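PDB 4R0M: McyG protein from Microcystis aeruginosa PCC 7806, which probably activates phenylalanine or a related acid as its adenylate and passes it to a peptidyl carrier domain in microcystin synthesis. Local coordinates for residues 537-542 against 546-551; 201-206 against 233-238; 121-126 against 179-184. All blocks are in the same frame, centred on the assembly; numbering follows the deposited sequence.

Contact 1. Residues 537-542 against 546-551; sequences SKLKKD and GLFSSR
G546 comes first and touches D542. Its CA lies 3.4 Å from D542 O, a CA-H...O contact near the end of helix 536-545. The next residue, L547, makes the one hydrogen bond between the two segments. L547 N donates to the same D542 O at 2.7 Å, and the bond is almost straight (173° at the hydrogen). It is an i+5 to i bond, the pi-type reach, and it ties the connection to helix 549-558 back onto the last turn of helix 536-545. The side chain of L547 has CG anti to its own N (chi1 -165°). It runs alongside D542, and CD2 sits 3.9 Å from D542 CG. F548 then turns its ring back towards the helix. F548 CZ rests 3.6 Å from D542 CB. The same CZ is 4.0 Å from L539 CD2, with the two side chains roughly perpendicular. L539 O lies at the ring edge, in its plane. From S549 a new helix, 549-558, begins. L539 anchors helix 536-545 on A468 and F470 of strand 468-474, F548 of the connection packs on L521, and R551 ties the start of helix 549-558 to E522 by a salt bridge and to P520 O.

Contact 2. Residues 201-206 against 233-238; sequences SMTAGT and LGIMAV
Helix 227-240 is the connection of a beta-alpha-beta crossover between the parallel strands 217-220 and 243-246, and here I235 and M236 on it pack against T203 and T206 of helix 196-210. The axes of the two short segments approach to 9.7 Å and cross at -69°. T203 and M236 lie where the backbones come nearest. T203 CG2 is 4.2 Å from M236 CA and also faces I235 CG2. M236 is modelled as selenomethionine, so SE stands where a methionine would carry sulfur. Its chain leaves extended and bends at the last torsion (chi3 77°). Its SE meets T206 CG2 at 3.9 Å, one side chain lying across the other. T206 carries CG2 anti to its N, while OG1 turns back to its own helix. OG1 donates to M202 O at 2.9 Å, from above the carbonyl plane. T206 N uses the same oxygen, so M202 O has two donors. An alanine here lacks CG2 and OG1, which is likely to leave SE without its methyl neighbour and M202 O with one donor fewer. The side chain of T206 lies about 8 Å from the bound phenylalanyl-adenylate. With no hydrogen bond between them, the two segments are held by van der Waals packing of methyls and selenium; T203 OG1 bonds L200 O and D239 OD2, and T206 OG1 bonds M202 O, so neither buried hydroxyl depends on the apolar seam for a partner.

Contact 3. Residues 121-126 against 179-184; sequences KILDNP and LLFTSG
F181, which meets both I122 and L123 through its ring, has its backbone O hydrogen-bonded to K115 NZ. K115 belongs to helix 111-122, so this helix reaches the strand 176-182 by a polar bond as well as by apolar packing. The apolar side is carried by four side chains. L123 CD2 lies 3.8 Å from L179 CD2. The two leucines run antiparallel and overlap at their ends. L179 has CG anti to its N (chi1 -178°), which carries CD2 across to L123. The same L123 CD2 sits at the edge of the F181 ring, near its plane, 4.2 Å from CZ. I122 CG2 approaches this CZ obliquely at 4.3 Å. The backbones stay well apart: CA atoms come no nearer than 10.7 Å, for L123 and L179. L123 is the first residue past the helix. A Schellman motif closes that helix, with D124 at positive phi as the C-prime residue: N125 N bonds W120 O, and the D124 N to K121 O bond is weak. Strand 176-182 pairs antiparallel with 190-195 and leads into the glycine- and serine-rich phosphate-binding loop (A3 motif) of adenylation domains. T182, at this end, touches the bound phenylalanyl-adenylate. On the helix side, V98 of strand 96-99 touches both L123 and F181, and K72 touches both L123 and L179.

Along the chain, contact 3 comes first, then contact 2, then contact 1, one after another, without overlap. Contacts 2 and 3 both lie in the AMP-binding part of the chain. Their centres are 24 Å apart and their nearest atoms about 8 Å. Strand 176-182 of contact 3 is followed, after strand 190-195, by helix 196-210 of contact 2. Contact 1 is near the end of the modelled chain. It lies 40 Å from contact 2, centre to centre, on the opposite side of the chain's centre. It comes within about 5 Å of contact 3, nearest atoms, without touching. Contact 3 reaches the adenylate through T182; contact 2 lies further back. Contact 1 belongs to the C-terminal portion, which, as in other adenylation domains, probably forms the mobile lid.

Contact 1. Residues 537-542 against 546-551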
loop_
_atom_site.group_PDB
_atom_site.type_symbol
_atom_site.label_atom_id
_atom_site.label_comp_id
_atom_site.label_asym_id
_atom_site.label_seq_id
_atom_site.Cartn_x
_atom_site.Cartn_y
_atom_site.Cartn_z
ATOM N N SER A 537 0.181 11.308 -10.851
ATOM C CA SER A 537 0.854 11.322 -12.148
ATOM C C SER A 537 -0.103 10.981 -13.291
ATOM O O SER A 537 -0.112 11.658 -14.319
ATOM C CB SER A 537 2.043 10.363 -12.142
ATOM O OG SER A 537 3.013 10.781 -11.197
ATOM N N LYS A 538 -0.910 9.938 -13.095
ATOM C CA LYS A 538 -1.901 9.517 -14.086
ATOM C C LYS A 538 -2.991 10.569 -14.299
ATOM O O LYS A 538 -3.482 10.741 -15.416
ATOM C CB LYS A 538 -2.530 8.175 -13.699
ATOM C CG LYS A 538 -1.641 6.968 -13.953
ATOM C CD LYS A 538 -2.354 5.671 -13.592
ATOM C CE LYS A 538 -1.504 4.447 -13.906
ATOM N NZ LYS A 538 -1.365 4.207 -15.372
ATOM N N LEU A 539 -3.360 11.266 -13.225
ATOM C CA LEU A 539 -4.350 12.339 -13.300
ATOM C C LEU A 539 -3.798 13.588 -13.980
ATOM O O LEU A 539 -4.523 14.268 -14.710
ATOM C CB LEU A 539 -4.897 12.686 -11.913
ATOM C CG LEU A 539 -6.054 11.832 -11.390
ATOM C CD1 LEU A 539 -6.359 12.179 -9.942
ATOM C CD2 LEU A 539 -7.305 11.981 -12.246
ATOM N N LYS A 540 -2.521 13.882 -13.733
ATOM C CA LYS A 540 -1.843 15.000 -14.383
ATOM C C LYS A 540 -1.798 14.791 -15.896
ATOM O O LYS A 540 -2.098 15.710 -16.663
ATOM C CB LYS A 540 -0.432 15.197 -13.818
ATOM C CG LYS A 540 0.267 16.454 -14.323
ATOM C CD LYS A 540 1.695 16.576 -13.812
ATOM C CE LYS A 540 1.751 17.195 -12.424
ATOM N NZ LYS A 540 3.150 17.465 -11.992
ATOM N N LYS A 541 -1.437 13.577 -16.313
ATOM C CA LYS A 541 -1.415 13.218 -17.729
ATOM C C LYS A 541 -2.801 13.316 -18.354
ATOM O O LYS A 541 -2.959 13.950 -19.396
ATOM C CB LYS A 541 -0.817 11.825 -17.945
ATOM C CG LYS A 541 0.700 11.824 -18.029
ATOM C CD LYS A 541 1.215 10.618 -18.799
ATOM C CE LYS A 541 2.668 10.817 -19.203
ATOM N NZ LYS A 541 3.174 9.706 -20.055
ATOM N N ASP A 542 -3.795 12.711 -17.703
ATOM C CA ASP A 542 -5.192 12.771 -18.152
ATOM C C ASP A 542 -5.645 14.205 -18.450
ATOM O O ASP A 542 -6.276 14.461 -19.480
ATOM C CB ASP A 542 -6.130 12.130 -17.120
ATOM C CG ASP A 542 -6.073 10.604 -17.122
ATOM O OD1 ASP A 542 -5.581 10.005 -18.103
ATOM O OD2 ASP A 542 -6.534 10.000 -16.128
ATOM N N GLY A 546 -6.464 16.610 -23.451
ATOM C CA GLY A 546 -6.993 16.453 -22.106
ATOM C C GLY A 546 -8.297 15.685 -22.071
ATOM O O GLY A 546 -9.228 15.974 -22.832
ATOM N N LEU A 547 -8.354 14.710 -21.169
ATOM C CA LEU A 547 -9.518 13.850 -20.992
ATOM C C LEU A 547 -10.724 14.606 -20.424
ATOM O O LEU A 547 -11.871 14.215 -20.654
ATOM C CB LEU A 547 -9.147 12.669 -20.083
ATOM C CG LEU A 547 -10.051 11.435 -20.009
ATOM C CD1 LEU A 547 -10.058 10.672 -21.324
ATOM C CD2 LEU A 547 -9.608 10.527 -18.869
ATOM N N PHE A 548 -10.458 15.692 -19.700
ATOM C CA PHE A 548 -11.504 16.437 -18.990
ATOM C C PHE A 548 -11.962 17.713 -19.705
ATOM O O PHE A 548 -12.893 18.381 -19.240
ATOM C CB PHE A 548 -11.050 16.786 -17.562
ATOM C CG PHE A 548 -10.324 15.674 -16.856
ATOM C CD1 PHE A 548 -10.970 14.480 -16.549
ATOM C CD2 PHE A 548 -8.993 15.828 -16.481
ATOM C CE1 PHE A 548 -10.299 13.457 -15.893
ATOM C CE2 PHE A 548 -8.318 14.811 -15.821
ATOM C CZ PHE A 548 -8.972 13.624 -15.526
ATOM N N SER A 549 -11.313 18.043 -20.824
ATOM C CA SER A 549 -11.599 19.274 -21.579
ATOM C C SER A 549 -13.091 19.494 -21.842
ATOM O O SER A 549 -13.582 20.620 -21.755
ATOM C CB SER A 549 -10.823 19.293 -22.895
ATOM O OG SER A 549 -9.430 19.385 -22.654
ATOM N N SER A 550 -13.798 18.408 -22.144
ATOM C CA SER A 550 -15.239 18.439 -22.382
ATOM C C SER A 550 -16.006 18.825 -21.119
ATOM O O SER A 550 -16.870 19.708 -21.154
ATOM C CB SER A 550 -15.728 17.082 -22.894
ATOM O OG SER A 550 -17.131 17.085 -23.086
ATOM N N ARG A 551 -15.682 18.156 -20.013
ATOM C CA ARG A 551 -16.304 18.424 -18.719
ATOM C C ARG A 551 -15.969 19.833 -18.228
ATOM O O ARG A 551 -16.840 20.528 -17.707
ATOM C CB ARG A 551 -15.883 17.367 -17.690
ATOM C CG ARG A 551 -16.712 17.369 -16.415
ATOM C CD ARG A 551 -16.608 16.045 -15.676
ATOM N NE ARG A 551 -17.301 14.970 -16.382
ATOM C CZ ARG A 551 -17.403 13.719 -15.943
ATOM N NH1 ARG A 551 -16.858 13.362 -14.786
ATOM N NH2 ARG A 551 -18.058 12.820 -16.665
#

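Contact 2. Residues 201-206 against 233-238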
loop_
_atom_site.group_PDB
_atom_site.type_symbol
_atom_site.label_atom_id
_atom_site.label_comp_id
_atom_site.label_asym_id
_atom_site.label_seq_id
_atom_site.Cartn_x
_atom_site.Cartn_y
_atom_site.Cartn_z
ATOM N N SER A 201 14.899 -9.621 7.423
ATOM C CA SER A 201 15.639 -8.529 8.046
ATOM C C SER A 201 14.720 -7.356 8.419
ATOM O O SER A 201 15.002 -6.620 9.367
ATOM C CB SER A 201 16.775 -8.066 7.138
ATOM O OG SER A 201 17.745 -9.086 6.969
HETATM N N MSE A 202 13.610 -7.187 7.728
HETATM C CA MSE A 202 12.625 -6.210 8.088
HETATM C C MSE A 202 11.875 -6.741 9.250
HETATM O O MSE A 202 11.659 -6.026 10.202
HETATM C CB MSE A 202 11.727 -5.934 6.880
HETATM C CG MSE A 202 10.556 -5.000 7.134
HETATM SE SE MSE A 202 9.019 -5.804 7.993
HETATM C CE MSE A 202 8.026 -4.286 8.528
ATOM N N THR A 203 11.480 -7.988 9.175
ATOM C CA THR A 203 10.698 -8.630 10.229
ATOM C C THR A 203 11.405 -8.530 11.570
ATOM O O THR A 203 10.829 -8.040 12.544
ATOM C CB THR A 203 10.457 -10.123 9.934
ATOM O OG1 THR A 203 11.702 -10.808 9.807
ATOM C CG2 THR A 203 9.707 -10.283 8.664
ATOM N N ALA A 204 12.656 -8.988 11.602
ATOM C CA ALA A 204 13.468 -8.980 12.815
ATOM C C ALA A 204 13.620 -7.568 13.378
ATOM O O ALA A 204 13.399 -7.350 14.571
ATOM C CB ALA A 204 14.832 -9.613 12.553
ATOM N N GLY A 205 13.970 -6.617 12.512
ATOM C CA GLY A 205 14.139 -5.217 12.908
ATOM C C GLY A 205 12.883 -4.602 13.501
ATOM O O GLY A 205 12.944 -3.919 14.524
ATOM N N THR A 206 11.744 -4.856 12.862
ATOM C CA THR A 206 10.454 -4.341 13.324
ATOM C C THR A 206 10.049 -4.958 14.670
ATOM O O THR A 206 9.545 -4.258 15.550
ATOM C CB THR A 206 9.351 -4.562 12.262
ATOM O OG1 THR A 206 9.756 -3.961 11.027
ATOM C CG2 THR A 206 8.029 -3.945 12.697
ATOM N N LEU A 233 1.940 -7.563 7.707
ATOM C CA LEU A 233 0.770 -8.204 8.308
ATOM C C LEU A 233 0.529 -9.608 7.754
ATOM O O LEU A 233 -0.585 -10.131 7.809
ATOM C CB LEU A 233 -0.472 -7.318 8.156
ATOM C CG LEU A 233 -0.390 -5.936 8.815
ATOM C CD1 LEU A 233 -1.581 -5.075 8.424
ATOM C CD2 LEU A 233 -0.271 -6.033 10.331
ATOM N N GLY A 234 1.593 -10.210 7.232
ATOM C CA GLY A 234 1.558 -11.577 6.737
ATOM C C GLY A 234 2.736 -12.360 7.273
ATOM O O GLY A 234 2.623 -13.063 8.279
ATOM N N ILE A 235 3.878 -12.213 6.604
ATOM C CA ILE A 235 5.101 -12.940 6.944
ATOM C C ILE A 235 5.617 -12.628 8.354
ATOM O O ILE A 235 6.139 -13.517 9.031
ATOM C CB ILE A 235 6.200 -12.697 5.884
ATOM C CG1 ILE A 235 5.788 -13.322 4.544
ATOM C CG2 ILE A 235 7.546 -13.251 6.341
ATOM C CD1 ILE A 235 6.468 -12.713 3.334
HETATM N N MSE A 236 5.458 -11.380 8.798
HETATM C CA MSE A 236 5.824 -10.996 10.167
HETATM C C MSE A 236 5.075 -11.834 11.169
HETATM O O MSE A 236 5.671 -12.351 12.117
HETATM C CB MSE A 236 5.598 -9.508 10.446
HETATM C CG MSE A 236 6.239 -9.144 11.788
HETATM SE SE MSE A 236 6.052 -7.237 12.234
HETATM C CE MSE A 236 4.170 -7.297 12.810
ATOM N N ALA A 237 3.768 -11.981 10.960
ATOM C CA ALA A 237 2.922 -12.749 11.865
ATOM C C ALA A 237 3.346 -14.214 11.926
ATOM O O ALA A 237 3.299 -14.834 12.989
ATOM C CB ALA A 237 1.463 -12.626 11.462
ATOM N N VAL A 238 3.763 -14.751 10.782
ATOM C CA VAL A 238 4.289 -16.114 10.701
ATOM C C VAL A 238 5.614 -16.210 11.466
ATOM O O VAL A 238 5.820 -17.147 12.238
ATOM C CB VAL A 238 4.463 -16.574 9.236
ATOM C CG1 VAL A 238 4.963 -18.010 9.173
ATOM C CG2 VAL A 238 3.150 -16.449 8.478
#

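Contact 3. Residues 121-126 against 179-184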
loop_
_atom_site.group_PDB
_atom_site.type_symbol
_atom_site.label_atom_id
_atom_site.label_comp_id
_atom_site.label_asym_id
_atom_site.label_seq_id
_atom_site.Cartn_x
_atom_site.Cartn_y
_atom_site.Cartn_z
ATOM N N LYS A 121 4.474 -10.116 -20.231
ATOM C CA LYS A 121 5.431 -10.020 -21.335
ATOM C C LYS A 121 6.872 -9.884 -20.834
ATOM O O LYS A 121 7.786 -10.493 -21.391
ATOM C CB LYS A 121 5.064 -8.862 -22.272
ATOM C CG LYS A 121 3.823 -9.132 -23.110
ATOM C CD LYS A 121 3.287 -7.877 -23.786
ATOM C CE LYS A 121 1.984 -8.173 -24.516
ATOM N NZ LYS A 121 1.532 -7.040 -25.374
ATOM N N ILE A 122 7.061 -9.095 -19.777
ATOM C CA ILE A 122 8.379 -8.910 -19.164
ATOM C C ILE A 122 8.965 -10.232 -18.641
ATOM O O ILE A 122 10.175 -10.456 -18.729
ATOM C CB ILE A 122 8.332 -7.837 -18.045
ATOM C CG1 ILE A 122 8.121 -6.447 -18.653
ATOM C CG2 ILE A 122 9.609 -7.841 -17.211
ATOM C CD1 ILE A 122 7.596 -5.411 -17.680
ATOM N N LEU A 123 8.097 -11.107 -18.133
ATOM C CA LEU A 123 8.517 -12.360 -17.494
ATOM C C LEU A 123 8.497 -13.585 -18.416
ATOM O O LEU A 123 8.564 -14.723 -17.941
ATOM C CB LEU A 123 7.660 -12.634 -16.251
ATOM C CG LEU A 123 7.659 -11.638 -15.091
ATOM C CD1 LEU A 123 6.724 -12.126 -13.997
ATOM C CD2 LEU A 123 9.058 -11.421 -14.540
ATOM N N ASP A 124 8.414 -13.342 -19.725
ATOM C CA ASP A 124 8.404 -14.397 -20.752
ATOM C C ASP A 124 7.285 -15.430 -20.568
ATOM O O ASP A 124 7.545 -16.625 -20.413
ATOM C CB ASP A 124 9.780 -15.083 -20.864
ATOM C CG ASP A 124 10.877 -14.136 -21.342
ATOM O OD1 ASP A 124 10.643 -13.365 -22.302
ATOM O OD2 ASP A 124 11.985 -14.173 -20.763
ATOM N N ASN A 125 6.042 -14.947 -20.580
ATOM C CA ASN A 125 4.839 -15.796 -20.577
ATOM C C ASN A 125 4.733 -16.794 -19.411
ATOM O O ASN A 125 4.623 -18.000 -19.639
ATOM C CB ASN A 125 4.692 -16.544 -21.919
ATOM C CG ASN A 125 4.728 -15.618 -23.127
ATOM O OD1 ASN A 125 5.191 -14.478 -23.052
ATOM N ND2 ASN A 125 4.241 -16.120 -24.261
ATOM N N PRO A 126 4.756 -16.296 -18.160
ATOM C CA PRO A 126 4.608 -17.211 -17.033
ATOM C C PRO A 126 3.152 -17.609 -16.795
ATOM O O PRO A 126 2.235 -16.910 -17.236
ATOM C CB PRO A 126 5.117 -16.384 -15.854
ATOM C CG PRO A 126 4.781 -14.982 -16.224
ATOM C CD PRO A 126 4.951 -14.903 -17.713
ATOM N N LEU A 179 8.761 -11.197 -6.036
ATOM C CA LEU A 179 8.880 -10.152 -7.045
ATOM C C LEU A 179 7.595 -9.330 -7.095
ATOM O O LEU A 179 6.538 -9.845 -7.459
ATOM C CB LEU A 179 9.207 -10.764 -8.413
ATOM C CG LEU A 179 9.416 -9.862 -9.634
ATOM C CD1 LEU A 179 10.515 -8.833 -9.416
ATOM C CD2 LEU A 179 9.728 -10.719 -10.851
ATOM N N LEU A 180 7.697 -8.058 -6.711
ATOM C CA LEU A 180 6.542 -7.159 -6.663
ATOM C C LEU A 180 6.697 -5.966 -7.603
ATOM O O LEU A 180 7.606 -5.146 -7.442
ATOM C CB LEU A 180 6.294 -6.665 -5.231
ATOM C CG LEU A 180 5.832 -7.674 -4.177
ATOM C CD1 LEU A 180 6.122 -7.142 -2.783
ATOM C CD2 LEU A 180 4.355 -7.992 -4.336
ATOM N N PHE A 181 5.797 -5.875 -8.577
ATOM C CA PHE A 181 5.817 -4.794 -9.554
ATOM C C PHE A 181 5.019 -3.590 -9.077
ATOM O O PHE A 181 3.865 -3.721 -8.673
ATOM C CB PHE A 181 5.282 -5.276 -10.905
ATOM C CG PHE A 181 6.281 -6.057 -11.710
ATOM C CD1 PHE A 181 6.448 -7.425 -11.504
ATOM C CD2 PHE A 181 7.050 -5.429 -12.682
ATOM C CE1 PHE A 181 7.369 -8.146 -12.248
ATOM C CE2 PHE A 181 7.972 -6.146 -13.430
ATOM C CZ PHE A 181 8.132 -7.506 -13.212
ATOM N N THR A 182 5.652 -2.421 -9.116
ATOM C CA THR A 182 4.977 -1.152 -8.857
ATOM C C THR A 182 4.869 -0.367 -10.159
ATOM O O THR A 182 5.773 -0.426 -11.000
ATOM C CB THR A 182 5.739 -0.292 -7.831
ATOM O OG1 THR A 182 7.113 -0.183 -8.222
ATOM C CG2 THR A 182 5.664 -0.906 -6.444
ATOM N N SER A 183 3.766 0.358 -10.328
ATOM C CA SER A 183 3.594 1.228 -11.491
ATOM C C SER A 183 4.430 2.489 -11.319
ATOM O O SER A 183 4.321 3.185 -10.306
ATOM C CB SER A 183 2.120 1.592 -11.702
ATOM O OG SER A 183 1.402 0.522 -12.292
ATOM N N GLY A 184 5.278 2.768 -12.305
ATOM C CA GLY A 184 6.099 3.975 -12.295
ATOM C C GLY A 184 5.293 5.204 -12.672
ATOM O O GLY A 184 4.087 5.114 -12.924
#